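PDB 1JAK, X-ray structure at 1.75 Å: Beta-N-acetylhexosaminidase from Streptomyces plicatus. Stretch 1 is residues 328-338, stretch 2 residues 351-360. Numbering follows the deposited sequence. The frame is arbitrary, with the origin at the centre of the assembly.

Stretch 1, residues 328-338: DFVAFMKRVQP
Stretch 2, residues 351-360: HQLAGAEPVE

Residues 328-338 lie within a longer helix. From Asp328 to Val336 phi runs from -59° to -87° and psi from -31° to -50°, and the i to i+4 ladder is regular: Phe332 N to Asp328 O is 2.8 Å, Met333 N to Phe329 O 2.9 Å, and Gln337 N to Met333 O 3.1 Å. The helix kinks at Pro338, whose ring nitrogen carries no hydrogen and makes no bond to the preceding turn. Stretch 2 opens as a 3-10 segment from His351, with phi near -60° and psi between -10° and -24° through Ala354. Its bonds span three residues: Ala354 N to His351 O at 2.9 Å, Gly355 N to Gln352 O at 3.0 Å, and Ala356 N to Leu353 O at 2.8 Å. The chain then opens out, with phi/psi of -131/40° at Ala356, 49/79° at Glu357, -59/139° at Pro358 and -75/164° at Val359. The positive phi of Glu357 marks the turn into the extended tail.

Two CA pairs fix the register: Val330 CA to Ala356 CA at 4.7 Å and Gln337 CA to Val359 CA at 6.9 Å. From the first pair to the second, both chains advance in the same sense. At the close first pair, Ala356 points its CB toward the helix. Ala356 CB lies 3.7 Å from Met333 CB, 3.8 Å from Phe329 CE2 and 4.1 Å from Val330 CA. Phe329 (chi1 t, chi2 80°) starts sideways, but its ring end comes nearer; Gln352 O sits at the ring edge, near its plane, 3.6 Å from Phe329 CE2. Met333 (m, m, t) points toward stretch 2, and its CG packs 3.9 Å from CD1 of Leu353 (t, p). Val330, with chi1 t, places CG2 3.7 Å from Gly355 O.

One water bridges the backbones beside this apolar patch, donating to Val330 O at 2.8 Å and to Ala356 O at 2.7 Å. It thus serves a carbonyl from each stretch.

Gln337 has the largest covered area of any residue in the contact, 97 Å² of its surface, within a total of 506 Å² summed over both sides. With chi1 m, chi2 t and chi3 80°, its amide reaches the extended tail and bonds to backbone through both ends: Gln337 NE2 donates to Glu357 O at 3.0 Å, and Val359 N donates to Gln337 OE1 at 3.0 Å, each with an N-H...acceptor angle of 155°. A weak bond from Gln337 NE2 to Met333 O, 3.3 Å and 146°, ties the same amide to its own helix. Leu353 CD1 lies 3.8 Å from Gln337 CD.

Lys334 (t, p, t, t) and Glu357 (t, t, chi3 51°) both leave the backbone sideways, yet their ends converge in an exposed salt bridge, Lys334 NZ donating to Glu357 OE1 at 3.0 Å.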

# COMPACT_ATOMS: atom_id res chain seq x y z
N ASP A 328 -13.55 24.97 15.13
CA ASP A 328 -14.46 23.83 15.18
C ASP A 328 -13.71 22.55 14.83
O ASP A 328 -13.99 21.49 15.39
CB ASP A 328 -15.63 24.01 14.22
CG ASP A 328 -16.61 25.08 14.68
OD1 ASP A 328 -16.82 25.21 15.90
OD2 ASP A 328 -17.19 25.77 13.82
N PHE A 329 -12.76 22.65 13.90
CA PHE A 329 -11.97 21.49 13.51
C PHE A 329 -11.21 20.97 14.73
O PHE A 329 -11.20 19.77 15.02
CB PHE A 329 -10.98 21.87 12.41
CG PHE A 329 -10.08 20.74 11.97
CD1 PHE A 329 -10.53 19.77 11.09
CD2 PHE A 329 -8.77 20.66 12.45
CE1 PHE A 329 -9.69 18.74 10.67
CE2 PHE A 329 -7.93 19.63 12.04
CZ PHE A 329 -8.39 18.67 11.15
N VAL A 330 -10.56 21.89 15.45
CA VAL A 330 -9.81 21.51 16.64
C VAL A 330 -10.73 20.89 17.69
O VAL A 330 -10.41 19.86 18.27
CB VAL A 330 -9.07 22.73 17.25
CG1 VAL A 330 -8.35 22.31 18.53
CG2 VAL A 330 -8.07 23.28 16.25
N ALA A 331 -11.88 21.52 17.93
CA ALA A 331 -12.84 21.01 18.90
C ALA A 331 -13.31 19.61 18.50
O ALA A 331 -13.39 18.71 19.33
CB ALA A 331 -14.04 21.95 19.02
N PHE A 332 -13.61 19.45 17.21
CA PHE A 332 -14.07 18.17 16.68
C PHE A 332 -13.04 17.06 16.92
O PHE A 332 -13.37 15.98 17.42
CB PHE A 332 -14.34 18.28 15.18
CG PHE A 332 -14.82 17.00 14.55
CD1 PHE A 332 -16.16 16.63 14.63
CD2 PHE A 332 -13.93 16.16 13.89
CE1 PHE A 332 -16.61 15.44 14.05
CE2 PHE A 332 -14.37 14.96 13.32
CZ PHE A 332 -15.71 14.60 13.40
N MET A 333 -11.79 17.33 16.55
CA MET A 333 -10.74 16.33 16.71
C MET A 333 -10.46 16.02 18.18
O MET A 333 -10.11 14.89 18.51
CB MET A 333 -9.46 16.79 16.01
CG MET A 333 -9.59 16.75 14.49
SD MET A 333 -10.09 15.10 13.92
CE MET A 333 -9.56 15.17 12.18
N LYS A 334 -10.63 17.00 19.05
CA LYS A 334 -10.40 16.78 20.48
C LYS A 334 -11.45 15.79 20.99
O LYS A 334 -11.16 14.93 21.83
CB LYS A 334 -10.53 18.11 21.24
CG LYS A 334 -10.38 17.98 22.75
CD LYS A 334 -8.95 17.69 23.16
CE LYS A 334 -8.80 17.66 24.68
NZ LYS A 334 -7.37 17.55 25.09
N ARG A 335 -12.66 15.91 20.46
CA ARG A 335 -13.77 15.05 20.86
C ARG A 335 -13.77 13.66 20.23
O ARG A 335 -14.12 12.68 20.89
CB ARG A 335 -15.09 15.74 20.51
CG ARG A 335 -15.30 17.07 21.23
CD ARG A 335 -16.41 17.88 20.58
NE ARG A 335 -16.61 19.16 21.26
CZ ARG A 335 -17.33 20.16 20.77
NH1 ARG A 335 -17.92 20.04 19.59
NH2 ARG A 335 -17.45 21.29 21.46
N VAL A 336 -13.36 13.56 18.97
CA VAL A 336 -13.38 12.26 18.29
C VAL A 336 -12.16 11.35 18.42
O VAL A 336 -12.31 10.13 18.39
CB VAL A 336 -13.69 12.44 16.78
CG1 VAL A 336 -15.05 13.10 16.61
CG2 VAL A 336 -12.61 13.27 16.12
N GLN A 337 -10.97 11.92 18.56
CA GLN A 337 -9.78 11.06 18.68
C GLN A 337 -9.92 10.00 19.77
O GLN A 337 -9.59 8.84 19.55
CB GLN A 337 -8.52 11.89 18.93
CG GLN A 337 -8.08 12.73 17.75
CD GLN A 337 -6.74 13.41 17.99
OE1 GLN A 337 -5.68 12.78 17.86
NE2 GLN A 337 -6.78 14.68 18.37
N PRO A 338 -10.43 10.39 20.95
CA PRO A 338 -10.58 9.41 22.04
C PRO A 338 -11.48 8.22 21.69
O PRO A 338 -11.34 7.14 22.27
CB PRO A 338 -11.17 10.25 23.17
CG PRO A 338 -10.58 11.60 22.92
CD PRO A 338 -10.74 11.75 21.43
N HIS A 351 -1.90 14.93 8.01
CA HIS A 351 -1.16 15.86 8.85
C HIS A 351 -1.89 17.10 9.36
O HIS A 351 -1.37 17.80 10.22
CB HIS A 351 0.18 16.26 8.22
CG HIS A 351 0.07 17.22 7.08
ND1 HIS A 351 -0.07 16.82 5.77
CD2 HIS A 351 0.10 18.58 7.06
CE1 HIS A 351 -0.12 17.89 4.99
NE2 HIS A 351 -0.01 18.97 5.74
N GLN A 352 -3.08 17.37 8.85
CA GLN A 352 -3.85 18.51 9.35
C GLN A 352 -4.15 18.26 10.83
O GLN A 352 -4.40 19.20 11.59
CB GLN A 352 -5.17 18.67 8.59
CG GLN A 352 -5.05 19.32 7.22
CD GLN A 352 -4.20 18.53 6.26
OE1 GLN A 352 -4.34 17.31 6.16
NE2 GLN A 352 -3.32 19.21 5.53
N LEU A 353 -4.13 16.99 11.23
CA LEU A 353 -4.39 16.63 12.62
C LEU A 353 -3.31 17.19 13.55
O LEU A 353 -3.54 17.38 14.74
CB LEU A 353 -4.46 15.10 12.77
CG LEU A 353 -4.78 14.54 14.17
CD1 LEU A 353 -6.14 15.04 14.64
CD2 LEU A 353 -4.78 13.02 14.12
N ALA A 354 -2.13 17.45 12.99
CA ALA A 354 -1.02 18.00 13.78
C ALA A 354 -1.37 19.37 14.32
O ALA A 354 -0.75 19.86 15.27
CB ALA A 354 0.24 18.08 12.92
N GLY A 355 -2.38 20.00 13.71
CA GLY A 355 -2.81 21.31 14.17
C GLY A 355 -3.99 21.20 15.11
O GLY A 355 -4.58 22.21 15.49
N ALA A 356 -4.34 19.97 15.50
CA ALA A 356 -5.47 19.75 16.39
C ALA A 356 -5.13 18.82 17.56
O ALA A 356 -5.93 17.97 17.94
CB ALA A 356 -6.65 19.19 15.61
N GLU A 357 -3.94 19.00 18.11
CA GLU A 357 -3.46 18.23 19.25
C GLU A 357 -3.62 16.72 19.16
O GLU A 357 -4.54 16.13 19.74
CB GLU A 357 -4.16 18.74 20.52
CG GLU A 357 -3.68 18.08 21.80
CD GLU A 357 -4.34 18.67 23.04
OE1 GLU A 357 -5.59 18.74 23.06
OE2 GLU A 357 -3.61 19.04 23.98
N PRO A 358 -2.72 16.05 18.42
CA PRO A 358 -2.78 14.59 18.28
C PRO A 358 -2.69 13.93 19.65
O PRO A 358 -1.91 14.38 20.50
CB PRO A 358 -1.55 14.28 17.42
CG PRO A 358 -1.37 15.53 16.61
CD PRO A 358 -1.61 16.61 17.63
N VAL A 359 -3.48 12.89 19.87
CA VAL A 359 -3.44 12.19 21.15
C VAL A 359 -2.19 11.33 21.22
O VAL A 359 -1.54 11.08 20.20
CB VAL A 359 -4.68 11.28 21.35
CG1 VAL A 359 -5.94 12.12 21.45
CG2 VAL A 359 -4.79 10.28 20.20
N GLU A 360 -1.84 10.89 22.42
CA GLU A 360 -0.66 10.05 22.59
C GLU A 360 -0.79 8.79 21.74
O GLU A 360 -1.87 8.19 21.67
CB GLU A 360 -0.51 9.67 24.07
CG GLU A 360 0.60 8.67 24.34
CD GLU A 360 0.78 8.39 25.82
OE1 GLU A 360 -0.22 8.10 26.50
OE2 GLU A 360 1.93 8.46 26.31
O HOH W 1 -7.86 19.16 19.32